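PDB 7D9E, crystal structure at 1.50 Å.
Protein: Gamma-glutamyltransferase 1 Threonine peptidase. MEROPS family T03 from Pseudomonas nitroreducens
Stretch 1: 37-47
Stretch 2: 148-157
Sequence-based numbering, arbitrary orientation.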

# COMPACT_ATOMS: atom_id res chain seq x y z
N GLN A 37 5.79 5.90 -16.26
CA GLN A 37 6.21 5.39 -17.56
C GLN A 37 7.51 4.61 -17.47
O GLN A 37 7.76 3.74 -18.31
CB GLN A 37 6.39 6.54 -18.54
CG GLN A 37 7.46 7.54 -18.09
CD GLN A 37 7.66 8.66 -19.07
OE1 GLN A 37 7.54 9.84 -18.71
NE2 GLN A 37 8.04 8.33 -20.28
N TYR A 38 8.35 4.92 -16.49
CA TYR A 38 9.65 4.27 -16.35
C TYR A 38 9.53 2.87 -15.79
O TYR A 38 10.16 1.94 -16.30
CB TYR A 38 10.53 5.15 -15.47
CG TYR A 38 10.62 6.56 -15.99
CD1 TYR A 38 11.26 6.83 -17.19
CD2 TYR A 38 10.05 7.63 -15.29
CE1 TYR A 38 11.35 8.13 -17.68
CE2 TYR A 38 10.12 8.92 -15.79
CZ TYR A 38 10.78 9.16 -16.98
OH TYR A 38 10.88 10.44 -17.49
N GLY A 39 8.71 2.69 -14.75
CA GLY A 39 8.46 1.35 -14.26
C GLY A 39 7.82 0.47 -15.32
O GLY A 39 8.15 -0.72 -15.44
N ALA A 40 6.91 1.04 -16.11
CA ALA A 40 6.27 0.29 -17.18
C ALA A 40 7.28 -0.14 -18.24
O ALA A 40 7.29 -1.30 -18.66
CB ALA A 40 5.15 1.12 -17.81
N LYS A 41 8.12 0.80 -18.70
CA LYS A 41 9.10 0.49 -19.73
C LYS A 41 10.05 -0.61 -19.27
O LYS A 41 10.36 -1.54 -20.03
CB LYS A 41 9.90 1.75 -20.09
CG LYS A 41 11.04 1.52 -21.08
CD LYS A 41 11.83 2.79 -21.36
N VAL A 42 10.51 -0.52 -18.02
CA VAL A 42 11.47 -1.50 -17.52
C VAL A 42 10.82 -2.87 -17.41
O VAL A 42 11.39 -3.88 -17.85
CB VAL A 42 12.05 -1.04 -16.18
CG1 VAL A 42 12.86 -2.12 -15.53
CG2 VAL A 42 12.89 0.21 -16.39
N ALA A 43 9.65 -2.95 -16.78
CA ALA A 43 8.98 -4.24 -16.66
C ALA A 43 8.78 -4.86 -18.03
O ALA A 43 8.98 -6.07 -18.21
CB ALA A 43 7.62 -4.08 -15.98
N ALA A 44 8.38 -4.05 -19.01
CA ALA A 44 8.12 -4.58 -20.34
C ALA A 44 9.40 -5.09 -20.99
O ALA A 44 9.39 -6.13 -21.66
CB ALA A 44 7.45 -3.51 -21.19
N GLU A 45 10.51 -4.37 -20.81
CA GLU A 45 11.79 -4.83 -21.35
C GLU A 45 12.19 -6.17 -20.76
O GLU A 45 12.69 -7.05 -21.47
CB GLU A 45 12.87 -3.80 -21.06
CG GLU A 45 13.01 -2.73 -22.12
CD GLU A 45 13.97 -1.62 -21.72
OE1 GLU A 45 14.64 -1.77 -20.67
OE2 GLU A 45 14.06 -0.62 -22.45
N ILE A 46 12.00 -6.33 -19.44
CA ILE A 46 12.33 -7.59 -18.79
C ILE A 46 11.47 -8.73 -19.34
O ILE A 46 11.97 -9.80 -19.68
CB ILE A 46 12.19 -7.47 -17.26
CG1 ILE A 46 13.15 -6.43 -16.69
CG2 ILE A 46 12.42 -8.84 -16.61
CD1 ILE A 46 14.61 -6.66 -17.07
N LEU A 47 10.16 -8.51 -19.42
CA LEU A 47 9.29 -9.54 -19.96
C LEU A 47 9.64 -9.87 -21.40
O LEU A 47 9.65 -11.04 -21.80
CB LEU A 47 7.84 -9.08 -19.90
CG LEU A 47 7.21 -8.87 -18.53
CD1 LEU A 47 5.82 -8.28 -18.69
CD2 LEU A 47 7.18 -10.14 -17.75
N GLU A 148 21.86 -7.84 -13.21
CA GLU A 148 21.34 -7.26 -14.44
C GLU A 148 19.99 -6.58 -14.21
O GLU A 148 19.67 -5.59 -14.88
CB GLU A 148 21.20 -8.35 -15.50
CG GLU A 148 22.52 -8.99 -15.93
CD GLU A 148 23.61 -7.98 -16.23
N LEU A 149 19.20 -7.07 -13.25
CA LEU A 149 17.90 -6.47 -12.97
C LEU A 149 18.03 -5.09 -12.33
O LEU A 149 17.05 -4.33 -12.34
CB LEU A 149 17.13 -7.40 -12.04
CG LEU A 149 16.76 -8.75 -12.65
CD1 LEU A 149 16.06 -9.57 -11.58
CD2 LEU A 149 15.89 -8.62 -13.89
N LEU A 150 19.18 -4.77 -11.75
CA LEU A 150 19.41 -3.46 -11.17
C LEU A 150 19.88 -2.45 -12.21
O LEU A 150 19.82 -1.25 -11.95
CB LEU A 150 20.45 -3.56 -10.05
CG LEU A 150 20.04 -3.89 -8.62
CD1 LEU A 150 19.29 -2.75 -7.97
CD2 LEU A 150 19.20 -5.18 -8.59
N THR A 151 20.31 -2.89 -13.39
CA THR A 151 20.93 -1.94 -14.31
C THR A 151 19.96 -0.87 -14.79
O THR A 151 20.39 0.29 -14.92
CB THR A 151 21.63 -2.65 -15.48
OG1 THR A 151 20.72 -3.46 -16.21
CG2 THR A 151 22.74 -3.52 -14.95
N PRO A 152 18.68 -1.15 -15.06
CA PRO A 152 17.78 -0.05 -15.44
C PRO A 152 17.70 1.03 -14.37
O PRO A 152 17.81 2.23 -14.68
CB PRO A 152 16.43 -0.75 -15.64
CG PRO A 152 16.79 -2.15 -16.02
CD PRO A 152 18.01 -2.46 -15.16
N ALA A 153 17.50 0.63 -13.11
CA ALA A 153 17.42 1.60 -12.03
C ALA A 153 18.71 2.39 -11.89
O ALA A 153 18.69 3.61 -11.69
CB ALA A 153 17.09 0.88 -10.73
N ILE A 154 19.85 1.72 -11.98
CA ILE A 154 21.12 2.43 -11.90
C ILE A 154 21.19 3.50 -12.99
O ILE A 154 21.64 4.63 -12.74
CB ILE A 154 22.30 1.45 -12.01
CG1 ILE A 154 22.35 0.56 -10.77
CG2 ILE A 154 23.61 2.19 -12.18
CD1 ILE A 154 23.14 -0.72 -10.99
N GLY A 155 20.73 3.16 -14.20
CA GLY A 155 20.78 4.12 -15.29
C GLY A 155 19.91 5.34 -15.04
O GLY A 155 20.34 6.46 -15.29
N TYR A 156 18.69 5.13 -14.53
CA TYR A 156 17.82 6.27 -14.23
C TYR A 156 18.40 7.13 -13.13
O TYR A 156 18.25 8.36 -13.15
CB TYR A 156 16.39 5.83 -13.88
CG TYR A 156 15.59 5.42 -15.10
CD1 TYR A 156 15.30 6.34 -16.11
CD2 TYR A 156 15.16 4.12 -15.25
CE1 TYR A 156 14.59 5.96 -17.22
CE2 TYR A 156 14.44 3.73 -16.39
CZ TYR A 156 14.16 4.66 -17.35
OH TYR A 156 13.46 4.29 -18.47
N ALA A 157 19.13 6.52 -12.17
CA ALA A 157 19.77 7.33 -11.14
C ALA A 157 20.93 8.13 -11.71
O ALA A 157 21.11 9.31 -11.39
CB ALA A 157 20.26 6.44 -10.00

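How do the two backbones lie against each other? Both stretches are helical and run roughly antiparallel, at 151° between their N-to-C directions, with axes 10.7 Å apart at closest approach. One side of the first helix, spaced by fours at Tyr-38, Val-42 and Ile-46, faces Tyr-156, Pro-152 and Leu-149 in reverse order. The backbones come nearest in the middle, where the CA of Val-42 is 6.8 Å from the CA of Pro-152. The second helix is kinked at Pro-152 and Ala-153; proline, its nitrogen closed into a ring, has no amide hydrogen to give the preceding turn.

What fills the space at the center? Val-42 is the bump. Its CG2 lies 3.7 Å from CB of Pro-152 and 3.8 Å from CE2 of Tyr-156, so this one methyl sits in the hollow between the proline ring and the edge of the tyrosine ring, one helical turn further on.

How do the two tyrosines share one end? Tyr-156, with the largest covered area of any residue here, reaches across to the first helix. CB of Tyr-38 lies over one face of its ring, and the two rings meet obliquely, their planes at 62° and centroids 5.0 Å apart; CD1 of Tyr-38 comes within 3.4 Å of CE1 of Tyr-156. At the hydroxyl tip of Tyr-156, the aliphatic CD of Lys-41, the last atom modelled in that side chain, lies 3.6 Å from OH of Tyr-156.

What closes the other end, and what holds the whole together? CB of Leu-149 points sideways, but the end of its side chain comes nearer, bringing CD2 to 3.9 Å from CD1 of Ile-46. These branched chains meet through methyl groups. No hydrogen bond joins the stretches among the modelled atoms, so the contact rests on apolar and aromatic packing, burying 323 Å² in total.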